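PDB 7F52: Non-structural protein 2 from Infectious bronchitis virus, which is of unsettled function but, as a gammacoronavirus non-structural protein, probably acts inside the infected host cell. Local coordinates for residues V278-N283 / G290-E295. Sequence-based numbering, arbitrary orientation.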
ATOM      1  N   VAL A 278      13.172 -11.028   4.386  1.00 47.77           N
ATOM      2  CA  VAL A 278      12.613 -12.109   3.596  1.00 47.70           C
ATOM      3  C   VAL A 278      13.125 -13.389   4.182  1.00 45.68           C
ATOM      4  O   VAL A 278      14.161 -13.433   4.846  1.00 45.65           O
ATOM      5  CB  VAL A 278      12.974 -12.029   2.051  1.00 43.42           C
ATOM      6  CG1 VAL A 278      12.370 -10.793   1.403  1.00 36.56           C
ATOM      7  CG2 VAL A 278      14.472 -12.052   1.829  1.00 43.07           C
ATOM      8  N   ARG A 279      12.358 -14.431   3.942  1.00 48.47           N
ATOM      9  CA  ARG A 279      12.780 -15.777   4.219  1.00 48.28           C
ATOM     10  C   ARG A 279      13.470 -16.312   2.949  1.00 52.37           C
ATOM     11  O   ARG A 279      13.022 -16.015   1.841  1.00 47.72           O
ATOM     12  CB  ARG A 279      11.563 -16.591   4.625  1.00 49.21           C
ATOM     13  CG  ARG A 279      11.781 -18.054   4.762  1.00 59.87           C
ATOM     14  CD  ARG A 279      10.456 -18.737   5.104  1.00 67.26           C
ATOM     15  NE  ARG A 279       9.457 -17.832   5.691  1.00 65.96           N
ATOM     16  CZ  ARG A 279       8.281 -18.246   6.183  1.00 76.12           C
ATOM     17  NH1 ARG A 279       7.977 -19.541   6.168  1.00 80.64           N
ATOM     18  NH2 ARG A 279       7.409 -17.385   6.717  1.00 65.76           N
ATOM     19  N   ILE A 280      14.575 -17.043   3.101  1.00 52.60           N
ATOM     20  CA  ILE A 280      15.264 -17.618   1.949  1.00 53.15           C
ATOM     21  C   ILE A 280      14.763 -19.034   1.707  1.00 55.84           C
ATOM     22  O   ILE A 280      15.033 -19.959   2.487  1.00 56.88           O
ATOM     23  CB  ILE A 280      16.801 -17.667   2.121  1.00 56.18           C
ATOM     24  CG1 ILE A 280      17.381 -16.267   2.332  1.00 51.25           C
ATOM     25  CG2 ILE A 280      17.460 -18.342   0.890  1.00 54.73           C
ATOM     26  CD1 ILE A 280      18.711 -16.278   3.075  1.00 50.78           C
ATOM     27  N   VAL A 281      14.023 -19.206   0.625  1.00 55.93           N
ATOM     28  CA  VAL A 281      13.494 -20.519   0.318  1.00 59.70           C
ATOM     29  C   VAL A 281      14.407 -21.269  -0.646  1.00 62.09           C
ATOM     30  O   VAL A 281      14.838 -20.741  -1.675  1.00 59.77           O
ATOM     31  CB  VAL A 281      12.090 -20.433  -0.267  1.00 56.87           C
ATOM     32  CG1 VAL A 281      11.602 -21.821  -0.625  1.00 53.41           C
ATOM     33  CG2 VAL A 281      11.155 -19.765   0.738  1.00 55.89           C
ATOM     34  N   GLU A 282      14.673 -22.515  -0.277  1.00 69.14           N
ATOM     35  CA  GLU A 282      15.570 -23.413  -0.975  1.00 73.76           C
ATOM     36  C   GLU A 282      14.776 -24.411  -1.816  1.00 77.15           C
ATOM     37  O   GLU A 282      13.651 -24.775  -1.464  1.00 72.30           O
ATOM     38  CB  GLU A 282      16.441 -24.128   0.054  1.00 86.78           C
ATOM     39  CG  GLU A 282      17.568 -23.253   0.580  1.00100.42           C
ATOM     40  CD  GLU A 282      18.091 -23.715   1.924  1.00110.75           C
ATOM     41  OE1 GLU A 282      17.263 -24.064   2.799  1.00111.86           O
ATOM     42  OE2 GLU A 282      19.330 -23.730   2.103  1.00115.68           O
ATOM     43  N   ASN A 283      15.366 -24.834  -2.935  1.00 85.26           N
ATOM     44  CA  ASN A 283      14.749 -25.773  -3.889  1.00 81.52           C
ATOM     45  C   ASN A 283      13.349 -25.400  -4.373  1.00 79.36           C
ATOM     46  O   ASN A 283      12.410 -26.186  -4.252  1.00 82.05           O
ATOM     47  CB  ASN A 283      14.702 -27.180  -3.293  1.00 81.57           C
ATOM     48  CG  ASN A 283      16.048 -27.871  -3.340  1.00 89.17           C
ATOM     49  OD1 ASN A 283      16.658 -28.141  -2.302  1.00 94.25           O
ATOM     50  ND2 ASN A 283      16.537 -28.141  -4.551  1.00 91.54           N
ATOM     51  N   GLY A 290      18.617 -26.436  -7.167  1.00 80.86           N
ATOM     52  CA  GLY A 290      19.596 -25.597  -6.505  1.00 79.20           C
ATOM     53  C   GLY A 290      19.152 -24.156  -6.294  1.00 73.31           C
ATOM     54  O   GLY A 290      19.706 -23.450  -5.448  1.00 71.28           O
ATOM     55  N   THR A 291      18.153 -23.728  -7.063  1.00 70.14           N
ATOM     56  CA  THR A 291      17.719 -22.332  -7.117  1.00 65.81           C
ATOM     57  C   THR A 291      16.987 -21.875  -5.859  1.00 69.24           C
ATOM     58  O   THR A 291      16.115 -22.580  -5.336  1.00 72.83           O
ATOM     59  CB  THR A 291      16.788 -22.099  -8.318  1.00 66.72           C
ATOM     60  OG1 THR A 291      17.410 -22.590  -9.512  1.00 75.40           O
ATOM     61  CG2 THR A 291      16.473 -20.620  -8.478  1.00 60.55           C
ATOM     62  N   LYS A 292      17.330 -20.687  -5.376  1.00 60.37           N
ATOM     63  CA  LYS A 292      16.718 -20.170  -4.163  1.00 63.06           C
ATOM     64  C   LYS A 292      15.704 -19.117  -4.541  1.00 60.33           C
ATOM     65  O   LYS A 292      15.821 -18.475  -5.583  1.00 56.48           O
ATOM     66  CB  LYS A 292      17.766 -19.574  -3.201  1.00 61.22           C
ATOM     67  CG  LYS A 292      18.762 -20.557  -2.638  1.00 58.57           C
ATOM     68  CD  LYS A 292      19.865 -19.805  -1.923  1.00 73.17           C
ATOM     69  CE  LYS A 292      21.127 -20.652  -1.721  1.00 78.89           C
ATOM     70  NZ  LYS A 292      20.920 -21.804  -0.802  1.00 81.06           N
ATOM     71  N   GLY A 293      14.707 -18.937  -3.686  1.00 59.37           N
ATOM     72  CA  GLY A 293      13.786 -17.830  -3.849  1.00 54.56           C
ATOM     73  C   GLY A 293      13.581 -17.135  -2.516  1.00 50.81           C
ATOM     74  O   GLY A 293      14.027 -17.609  -1.477  1.00 48.15           O
ATOM     75  N   PHE A 294      12.902 -16.000  -2.562  1.00 48.26           N
ATOM     76  CA  PHE A 294      12.610 -15.232  -1.376  1.00 45.74           C
ATOM     77  C   PHE A 294      11.115 -15.231  -1.065  1.00 48.87           C
ATOM     78  O   PHE A 294      10.267 -15.196  -1.990  1.00 47.25           O
ATOM     79  CB  PHE A 294      13.094 -13.796  -1.539  1.00 47.37           C
ATOM     80  CG  PHE A 294      14.564 -13.676  -1.753  1.00 47.88           C
ATOM     81  CD1 PHE A 294      15.427 -14.641  -1.263  1.00 53.08           C
ATOM     82  CD2 PHE A 294      15.094 -12.584  -2.411  1.00 48.35           C
ATOM     83  CE1 PHE A 294      16.795 -14.531  -1.455  1.00 55.28           C
ATOM     84  CE2 PHE A 294      16.472 -12.471  -2.601  1.00 51.67           C
ATOM     85  CZ  PHE A 294      17.314 -13.447  -2.125  1.00 50.87           C
ATOM     86  N   GLU A 295      10.813 -15.263   0.238  1.00 45.64           N
ATOM     87  CA  GLU A 295       9.463 -15.087   0.755  1.00 47.65           C
ATOM     88  C   GLU A 295       9.403 -14.007   1.846  1.00 49.88           C
ATOM     89  O   GLU A 295       9.788 -14.226   2.986  1.00 50.76           O
ATOM     90  CB  GLU A 295       8.930 -16.398   1.318  1.00 50.70           C
ATOM     91  CG  GLU A 295       7.461 -16.319   1.728  1.00 56.85           C
ATOM     92  CD  GLU A 295       6.986 -17.573   2.436  1.00 62.15           C
ATOM     93  OE1 GLU A 295       6.999 -18.665   1.817  1.00 60.32           O
ATOM     94  OE2 GLU A 295       6.620 -17.464   3.633  1.00 70.29           O
TER
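R279 and V281 pair with E295 and G293 in an antiparallel beta hairpin, the last two strands of a four-stranded sheet, joined by a loop. Four backbone hydrogen bonds of 2.6 to 2.8 Å close the pairing. R279 N to E295 O and E295 N to R279 O make one hydrogen-bonded pair; V281 N to G293 O and G293 N to V281 O make the next. Between them, I280 and F294 form a non-hydrogen-bonded pair.

Apolar packing lies on the face of I280 and F294. V278 CG2 sits over one face of the F294 ring, 3.9 Å from F294 CG, and I280 CG1 approaches the ring obliquely at F294 CE1. V278 also packs on A271 and F273 of the adjoining strand, while the F294 ring meets H337 with planes about 45° apart, linking the hairpin to strand 337-344.

Charged pairs occupy two places. Near the loop, E282 and K292 run side by side in a long salt bridge, E282 OE2 to K292 NZ 3.8 Å. R279 and E295 stand on the same face of the sheet and run alongside each other, both with CG anti to the backbone N; a bend at R279 chi3 (-21°) helps turn the guanidinium over E295. E295 also packs on G355 of the second subunit. The guanidinium and carboxylate planes are 46° apart, and the salt bridge, R279 NH2 to E295 OE2 3.2 Å, rests on charge alone: OE2 lies over the guanidinium face, with no N-H aimed at it.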